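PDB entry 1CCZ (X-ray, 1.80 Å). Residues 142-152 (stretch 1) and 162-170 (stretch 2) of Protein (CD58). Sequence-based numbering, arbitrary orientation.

Stretch 1 (142-152) QWTNLRAPFKC
Stretch 2 (162-170) SEMEVVNCP

Residues 150-152 and 162-165 form neighbouring antiparallel strands, their axes 4.7 Å apart at closest approach and their N-to-C directions 165° apart. Two hydrogen-bonded pairs fix the register. F150 N donates to E165 O and E165 N to F150 O, each at 2.9 Å; C152 N donates to E163 O and E163 N to C152 O, again at 2.9 Å each. Between them lies the non-hydrogen-bonded pair K151-M164, its CA atoms 4.2 Å apart. Here CA-H groups approach carbonyls, with M164 CA 3.2 Å from F150 O and K151 CA 3.4 Å from E163 O. All these strand residues are extended, with phi from -102° to -143° and psi from 130° to 166°, the upper psi value being that of S162.

V167, beyond the strand, covers the most surface. With phi/psi -77/129 and chi1 t, it points toward the first stretch and meets three side chains: its CG2 lies 3.6 Å from F150 CD2 (chi1 m, chi2 -84°), its CB 3.8 Å from L146 CD2 (m, t), and its CG1 3.7 Å from W143 CH2 (chi1 p, chi2 77°). CG1 also makes an off-centre CH-pi contact, 4.2 Å from the centroid of the W143 six-membered ring. C169 (chi1 m) extends this apolar cluster, its SG 3.8 Å from W143 CZ2. A water joins the backbones nearby, donating to A148 O and accepting from V167 N, both at 3.0 Å.

M164 (t, t, chi3 -94°) shares a sheet face with K151 (t, t, t, chi4 -96°). M164 CE packs 3.5 Å from K151 CB, so the methyl group meets the aliphatic part of the lysine. P149 (phi/psi -70/167, C-gamma endo) continues the contact: its CB lies 4.2 Å from M164 CG, 3.8 Å from V166 CG2 and 3.4 Å from E165 O. The opposite face carries F150, C152, E163 and E165.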

# COMPACT_ATOMS: atom_id res chain seq x y z
N GLN A 142 -7.27 -9.08 26.99
CA GLN A 142 -7.32 -9.80 28.25
C GLN A 142 -7.83 -11.20 27.91
O GLN A 142 -8.97 -11.36 27.45
CB GLN A 142 -8.26 -9.09 29.21
CG GLN A 142 -7.55 -8.24 30.25
CD GLN A 142 -8.11 -8.48 31.65
OE1 GLN A 142 -9.33 -8.53 31.83
NE2 GLN A 142 -7.23 -8.64 32.63
N TRP A 143 -7.00 -12.23 28.11
CA TRP A 143 -7.45 -13.56 27.73
C TRP A 143 -8.37 -14.25 28.73
O TRP A 143 -8.35 -13.97 29.93
CB TRP A 143 -6.24 -14.46 27.37
CG TRP A 143 -5.34 -14.84 28.52
CD1 TRP A 143 -5.60 -15.79 29.48
CD2 TRP A 143 -4.04 -14.31 28.82
NE1 TRP A 143 -4.53 -15.89 30.35
CE2 TRP A 143 -3.56 -14.99 29.97
CE3 TRP A 143 -3.23 -13.34 28.22
CZ2 TRP A 143 -2.31 -14.73 30.55
CZ3 TRP A 143 -1.98 -13.07 28.78
CH2 TRP A 143 -1.53 -13.76 29.94
N THR A 144 -9.18 -15.15 28.21
CA THR A 144 -10.11 -15.89 29.04
C THR A 144 -9.57 -17.30 29.21
O THR A 144 -9.84 -17.95 30.22
CB THR A 144 -11.51 -15.92 28.40
OG1 THR A 144 -11.51 -16.78 27.25
CG2 THR A 144 -11.91 -14.53 27.98
N ASN A 145 -8.80 -17.77 28.23
CA ASN A 145 -8.23 -19.11 28.28
C ASN A 145 -6.91 -19.20 27.50
O ASN A 145 -6.60 -18.33 26.68
CB ASN A 145 -9.21 -20.12 27.71
CG ASN A 145 -9.23 -20.12 26.21
OD1 ASN A 145 -8.45 -20.82 25.58
ND2 ASN A 145 -10.11 -19.32 25.63
N LEU A 146 -6.16 -20.27 27.76
CA LEU A 146 -4.88 -20.49 27.09
C LEU A 146 -4.85 -21.88 26.46
O LEU A 146 -3.82 -22.55 26.47
CB LEU A 146 -3.74 -20.31 28.08
CG LEU A 146 -3.63 -18.88 28.62
CD1 LEU A 146 -2.51 -18.79 29.63
CD2 LEU A 146 -3.37 -17.90 27.48
N ARG A 147 -5.97 -22.30 25.90
CA ARG A 147 -6.05 -23.61 25.28
C ARG A 147 -5.33 -23.68 23.93
O ARG A 147 -5.08 -24.77 23.41
CB ARG A 147 -7.52 -24.00 25.09
CG ARG A 147 -8.27 -24.27 26.38
CD ARG A 147 -9.62 -24.92 26.09
NE ARG A 147 -10.54 -24.00 25.41
CZ ARG A 147 -11.28 -23.08 26.04
NH1 ARG A 147 -11.21 -22.94 27.37
NH2 ARG A 147 -12.08 -22.29 25.34
N ALA A 148 -5.02 -22.53 23.34
CA ALA A 148 -4.31 -22.51 22.07
C ALA A 148 -3.37 -21.32 22.04
O ALA A 148 -3.53 -20.37 22.79
CB ALA A 148 -5.30 -22.42 20.92
N PRO A 149 -2.33 -21.38 21.20
CA PRO A 149 -1.41 -20.24 21.14
C PRO A 149 -2.11 -19.05 20.48
O PRO A 149 -3.18 -19.19 19.90
CB PRO A 149 -0.24 -20.75 20.29
CG PRO A 149 -0.78 -21.91 19.54
CD PRO A 149 -1.92 -22.49 20.33
N PHE A 150 -1.50 -17.87 20.58
CA PHE A 150 -2.06 -16.67 19.97
C PHE A 150 -1.31 -16.35 18.69
O PHE A 150 -0.10 -16.53 18.60
CB PHE A 150 -1.93 -15.50 20.92
CG PHE A 150 -2.87 -15.56 22.07
CD1 PHE A 150 -4.17 -15.10 21.94
CD2 PHE A 150 -2.45 -16.09 23.29
CE1 PHE A 150 -5.06 -15.16 23.01
CE2 PHE A 150 -3.33 -16.15 24.37
CZ PHE A 150 -4.64 -15.69 24.23
N LYS A 151 -2.04 -15.88 17.68
CA LYS A 151 -1.41 -15.48 16.44
C LYS A 151 -1.79 -14.03 16.24
O LYS A 151 -2.97 -13.65 16.37
CB LYS A 151 -1.91 -16.29 15.27
CG LYS A 151 -1.39 -15.79 13.93
CD LYS A 151 -1.71 -16.83 12.87
CE LYS A 151 -1.35 -16.35 11.48
NZ LYS A 151 -2.51 -15.75 10.77
N CYS A 152 -0.78 -13.21 15.97
CA CYS A 152 -1.01 -11.80 15.71
C CYS A 152 -0.53 -11.52 14.32
O CYS A 152 0.59 -11.89 13.94
CB CYS A 152 -0.27 -10.93 16.69
SG CYS A 152 -0.68 -9.19 16.41
N SER A 162 3.09 -12.21 10.38
CA SER A 162 2.48 -12.61 11.63
C SER A 162 3.48 -13.28 12.55
O SER A 162 4.59 -13.62 12.15
CB SER A 162 1.29 -13.52 11.36
OG SER A 162 1.70 -14.63 10.62
N GLU A 163 3.08 -13.41 13.80
CA GLU A 163 3.90 -14.04 14.80
C GLU A 163 2.94 -14.91 15.57
O GLU A 163 1.77 -14.58 15.70
CB GLU A 163 4.52 -12.99 15.73
CG GLU A 163 5.34 -13.57 16.87
CD GLU A 163 6.48 -14.44 16.36
OE1 GLU A 163 6.24 -15.59 15.93
OE2 GLU A 163 7.63 -13.96 16.39
N MET A 164 3.42 -16.05 16.04
CA MET A 164 2.57 -16.93 16.82
C MET A 164 3.33 -17.24 18.11
O MET A 164 4.52 -17.52 18.07
CB MET A 164 2.30 -18.20 16.02
CG MET A 164 1.31 -19.09 16.71
SD MET A 164 0.71 -20.36 15.63
CE MET A 164 -0.83 -19.59 14.99
N GLU A 165 2.66 -17.16 19.25
CA GLU A 165 3.32 -17.44 20.52
C GLU A 165 2.43 -18.17 21.51
O GLU A 165 1.23 -17.94 21.55
CB GLU A 165 3.80 -16.15 21.19
CG GLU A 165 4.83 -15.34 20.40
CD GLU A 165 6.14 -16.07 20.16
OE1 GLU A 165 6.44 -17.07 20.87
OE2 GLU A 165 6.88 -15.65 19.26
N VAL A 166 3.03 -19.06 22.31
CA VAL A 166 2.30 -19.77 23.35
C VAL A 166 2.55 -18.96 24.63
O VAL A 166 3.70 -18.64 24.95
CB VAL A 166 2.85 -21.24 23.55
CG1 VAL A 166 2.12 -21.93 24.71
CG2 VAL A 166 2.67 -22.04 22.31
N VAL A 167 1.49 -18.59 25.34
CA VAL A 167 1.63 -17.84 26.60
C VAL A 167 2.06 -18.79 27.73
O VAL A 167 1.45 -19.84 27.93
CB VAL A 167 0.31 -17.13 27.00
CG1 VAL A 167 0.45 -16.50 28.36
CG2 VAL A 167 -0.05 -16.08 25.96
N ASN A 168 3.12 -18.42 28.45
CA ASN A 168 3.65 -19.25 29.53
C ASN A 168 3.39 -18.59 30.89
O ASN A 168 4.16 -17.73 31.33
CB ASN A 168 5.17 -19.44 29.31
CG ASN A 168 5.90 -20.05 30.51
OD1 ASN A 168 5.41 -20.99 31.12
ND2 ASN A 168 7.07 -19.51 30.82
N CYS A 169 2.29 -18.99 31.53
CA CYS A 169 1.88 -18.45 32.82
C CYS A 169 1.51 -19.56 33.82
O CYS A 169 0.97 -20.61 33.43
CB CYS A 169 0.67 -17.51 32.67
SG CYS A 169 1.00 -15.91 31.86
N PRO A 170 1.76 -19.32 35.12
CA PRO A 170 1.44 -20.33 36.13
C PRO A 170 -0.06 -20.56 36.13
O PRO A 170 -0.83 -19.61 35.92
CB PRO A 170 1.90 -19.69 37.44
CG PRO A 170 2.74 -18.53 37.06
CD PRO A 170 2.33 -18.09 35.70
O HOH W 1 -1.18 -19.59 24.46